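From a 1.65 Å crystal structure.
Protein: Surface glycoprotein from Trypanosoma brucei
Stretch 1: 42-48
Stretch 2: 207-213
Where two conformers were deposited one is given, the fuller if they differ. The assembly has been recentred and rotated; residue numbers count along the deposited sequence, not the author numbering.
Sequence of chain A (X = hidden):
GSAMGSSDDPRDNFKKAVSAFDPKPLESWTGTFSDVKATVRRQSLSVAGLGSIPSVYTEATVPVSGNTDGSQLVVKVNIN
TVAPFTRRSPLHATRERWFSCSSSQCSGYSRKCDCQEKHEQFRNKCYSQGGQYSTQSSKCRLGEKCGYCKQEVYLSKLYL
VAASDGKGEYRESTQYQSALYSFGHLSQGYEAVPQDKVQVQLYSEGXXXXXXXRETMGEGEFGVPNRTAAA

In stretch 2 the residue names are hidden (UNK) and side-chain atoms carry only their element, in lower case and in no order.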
# COMPACT_ATOMS: atom_id res chain seq x y z
N ARG A 42 18.15 -8.65 -1.19
CA ARG A 42 18.10 -8.42 -2.62
C ARG A 42 17.14 -9.42 -3.26
O ARG A 42 17.39 -10.63 -3.23
CB ARG A 42 19.51 -8.52 -3.22
CG ARG A 42 20.47 -7.45 -2.70
CD ARG A 42 21.94 -7.87 -2.74
NE ARG A 42 22.39 -8.47 -1.48
CZ ARG A 42 22.76 -9.74 -1.32
NH1 ARG A 42 23.15 -10.18 -0.13
NH2 ARG A 42 22.74 -10.57 -2.35
N GLN A 43 16.04 -8.92 -3.80
CA GLN A 43 15.02 -9.77 -4.41
C GLN A 43 15.00 -9.51 -5.92
O GLN A 43 15.58 -8.53 -6.41
CB GLN A 43 13.63 -9.52 -3.80
CG GLN A 43 13.07 -8.09 -4.05
CD GLN A 43 11.68 -7.85 -3.42
OE1 GLN A 43 11.05 -8.79 -2.93
NE2 GLN A 43 11.21 -6.57 -3.44
N SER A 44 14.34 -10.40 -6.65
CA SER A 44 14.17 -10.21 -8.08
C SER A 44 12.70 -10.24 -8.40
O SER A 44 11.98 -11.14 -7.96
CB SER A 44 14.92 -11.30 -8.87
OG SER A 44 16.32 -11.12 -8.76
N LEU A 45 12.25 -9.24 -9.15
CA LEU A 45 10.90 -9.21 -9.65
C LEU A 45 10.91 -9.88 -11.01
O LEU A 45 11.89 -9.80 -11.73
CB LEU A 45 10.40 -7.77 -9.77
CG LEU A 45 10.67 -6.89 -8.56
CD1 LEU A 45 10.24 -5.47 -8.85
CD2 LEU A 45 9.96 -7.44 -7.32
N SER A 46 9.83 -10.57 -11.35
CA SER A 46 9.71 -11.10 -12.69
C SER A 46 8.63 -10.33 -13.40
O SER A 46 7.47 -10.42 -13.01
CB SER A 46 9.37 -12.60 -12.69
OG SER A 46 10.27 -13.37 -11.91
N VAL A 47 9.00 -9.58 -14.44
CA VAL A 47 8.03 -8.82 -15.22
C VAL A 47 7.97 -9.33 -16.64
O VAL A 47 8.97 -9.31 -17.35
CB VAL A 47 8.39 -7.32 -15.23
CG1 VAL A 47 7.33 -6.52 -15.94
CG2 VAL A 47 8.57 -6.82 -13.80
N ALA A 48 6.79 -9.79 -17.06
CA ALA A 48 6.61 -10.36 -18.39
C ALA A 48 7.13 -9.44 -19.48
O ALA A 48 6.73 -8.27 -19.56
CB ALA A 48 5.15 -10.69 -18.62
N UNK A 207 13.03 2.39 -6.04
CA UNK A 207 13.07 0.93 -6.23
C UNK A 207 12.12 0.47 -7.32
O UNK A 207 11.01 0.97 -7.43
c UNK A 207 12.73 0.20 -4.93
o UNK A 207 14.33 -1.47 -4.57
o UNK A 207 12.38 -2.11 -5.38
c UNK A 207 13.18 -1.23 -4.97
N UNK A 208 12.55 -0.52 -8.12
CA UNK A 208 11.64 -1.02 -9.16
C UNK A 208 10.37 -1.64 -8.59
O UNK A 208 9.36 -1.71 -9.29
c UNK A 208 13.90 -1.53 -9.74
c UNK A 208 12.50 -2.07 -9.87
c UNK A 208 13.93 -1.00 -8.31
N UNK A 209 10.40 -2.11 -7.35
CA UNK A 209 9.18 -2.63 -6.73
C UNK A 209 8.11 -1.53 -6.68
O UNK A 209 6.94 -1.77 -6.99
c UNK A 209 7.50 -2.89 -3.79
c UNK A 209 8.28 -3.71 -4.58
c UNK A 209 9.49 -3.17 -5.31
c UNK A 209 6.86 -5.56 -3.98
c UNK A 209 6.40 -3.38 -3.11
c UNK A 209 6.08 -4.72 -3.20
c UNK A 209 7.96 -5.06 -4.66
N UNK A 210 8.52 -0.33 -6.27
CA UNK A 210 7.58 0.79 -6.17
C UNK A 210 7.18 1.25 -7.58
O UNK A 210 6.00 1.47 -7.84
c UNK A 210 8.26 1.53 -3.88
c UNK A 210 7.38 3.21 -5.55
c UNK A 210 8.18 1.94 -5.36
c UNK A 210 9.00 2.52 -2.99
N UNK A 211 8.16 1.36 -8.48
CA UNK A 211 7.85 1.70 -9.87
C UNK A 211 6.85 0.74 -10.52
O UNK A 211 5.93 1.17 -11.21
c UNK A 211 9.13 1.77 -10.69
N UNK A 212 7.03 -0.56 -10.30
CA UNK A 212 6.11 -1.55 -10.83
C UNK A 212 4.72 -1.39 -10.22
O UNK A 212 3.71 -1.44 -10.94
c UNK A 212 6.53 -5.45 -10.85
c UNK A 212 6.65 -2.97 -10.59
c UNK A 212 5.92 -4.11 -11.27
c UNK A 212 6.00 -3.94 -12.79
N UNK A 213 4.65 -1.18 -8.90
CA UNK A 213 3.39 -0.96 -8.22
C UNK A 213 2.66 0.21 -8.84
O UNK A 213 1.46 0.16 -9.08
c UNK A 213 3.60 -0.69 -6.72
o UNK A 213 2.85 -4.05 -6.09
c UNK A 213 3.92 -1.92 -5.90
c UNK A 213 2.73 -2.85 -5.74
o UNK A 213 1.65 -2.41 -5.28

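Position 207 carries four side-chain atoms, two carbons in a row with two oxygens on the second: a short carboxylate. It stands right before a helix, and one oxygen lies 2.8 Å from the backbone N of position 209. Although its CA-to-CB bond points toward the strand, the side chain makes no contact there. A carboxylate carried directly on CB fits an N-cap well, since it can fold back onto an amide that has no carbonyl partner in the first turn. The residue is Asp 207, and the capping bond runs from position 209 N to OD2. Its backbone O serves the helix too, accepting from the N of position 211 at 3.1 Å.

At position 208 three carbons close a ring onto the backbone N, and the residue touches the strand lightly: Leu 45 CD1 lies 3.8 Å from the backbone C of position 208 and 4.2 Å from its CB. That is Pro 208. Having no amide hydrogen costs nothing in the first turn, and its phi of -63° is already helical.

Position 209 shows one carbon followed by a six-membered ring of carbons, with no oxygen attached. Its CA-to-CB bond points sideways to the strand, yet the ring still reaches two strand residues, Leu 45 and Gln 43. The residue is Phe 209. Leu 45 CD2 packs at the ring edge, near its plane, 4.1 Å from Phe 209 CD2, while Gln 43 NE2 approaches the same CD2 obliquely at 3.8 Å. A broad, flat side chain can thus meet both an apolar neighbour and an amide.

Position 210 has four carbons, forked at the first, with one arm two carbons long. This is Ile 210. Its CA-to-CB bond points away from the strand and it is buried, so its branched apolar bulk suits packing outside this contact.

A single carbon at position 211 identifies Ala 211. It is buried and its side chain is out of reach of the strand; the small methyl occupies little room in the helix.

Position 212 again has four carbons, but the fork comes at the second. One arm lies 3.8 Å from Val 47 CG2 and 4.2 Å from Leu 45 CD1. The residue is Leu 212, and the arm is CD2. Its CA-to-CB bond points toward the strand, and its forked end reaches both aliphatic neighbours.

At position 213 three carbons lead to two oxygens, giving Glu 213. It is partly exposed and out of reach of the strand, and OE1 is hydrogen-bonded elsewhere in the structure, a fitting place for a charged group.

The strand and helix run in broadly the same direction, 28° apart, with axes 10.0 Å apart at closest approach. Gln 43, Leu 45 and Val 47, alternate residues of the strand, point toward the helix; Pro 208, Phe 209 and Leu 212 receive them. Leu 45 touches all three. No hydrogen bond crosses, so side-chain packing, mostly apolar, makes this small contact, burying 252 Å² in total.

Stretch 2 207-213: DPFIALE
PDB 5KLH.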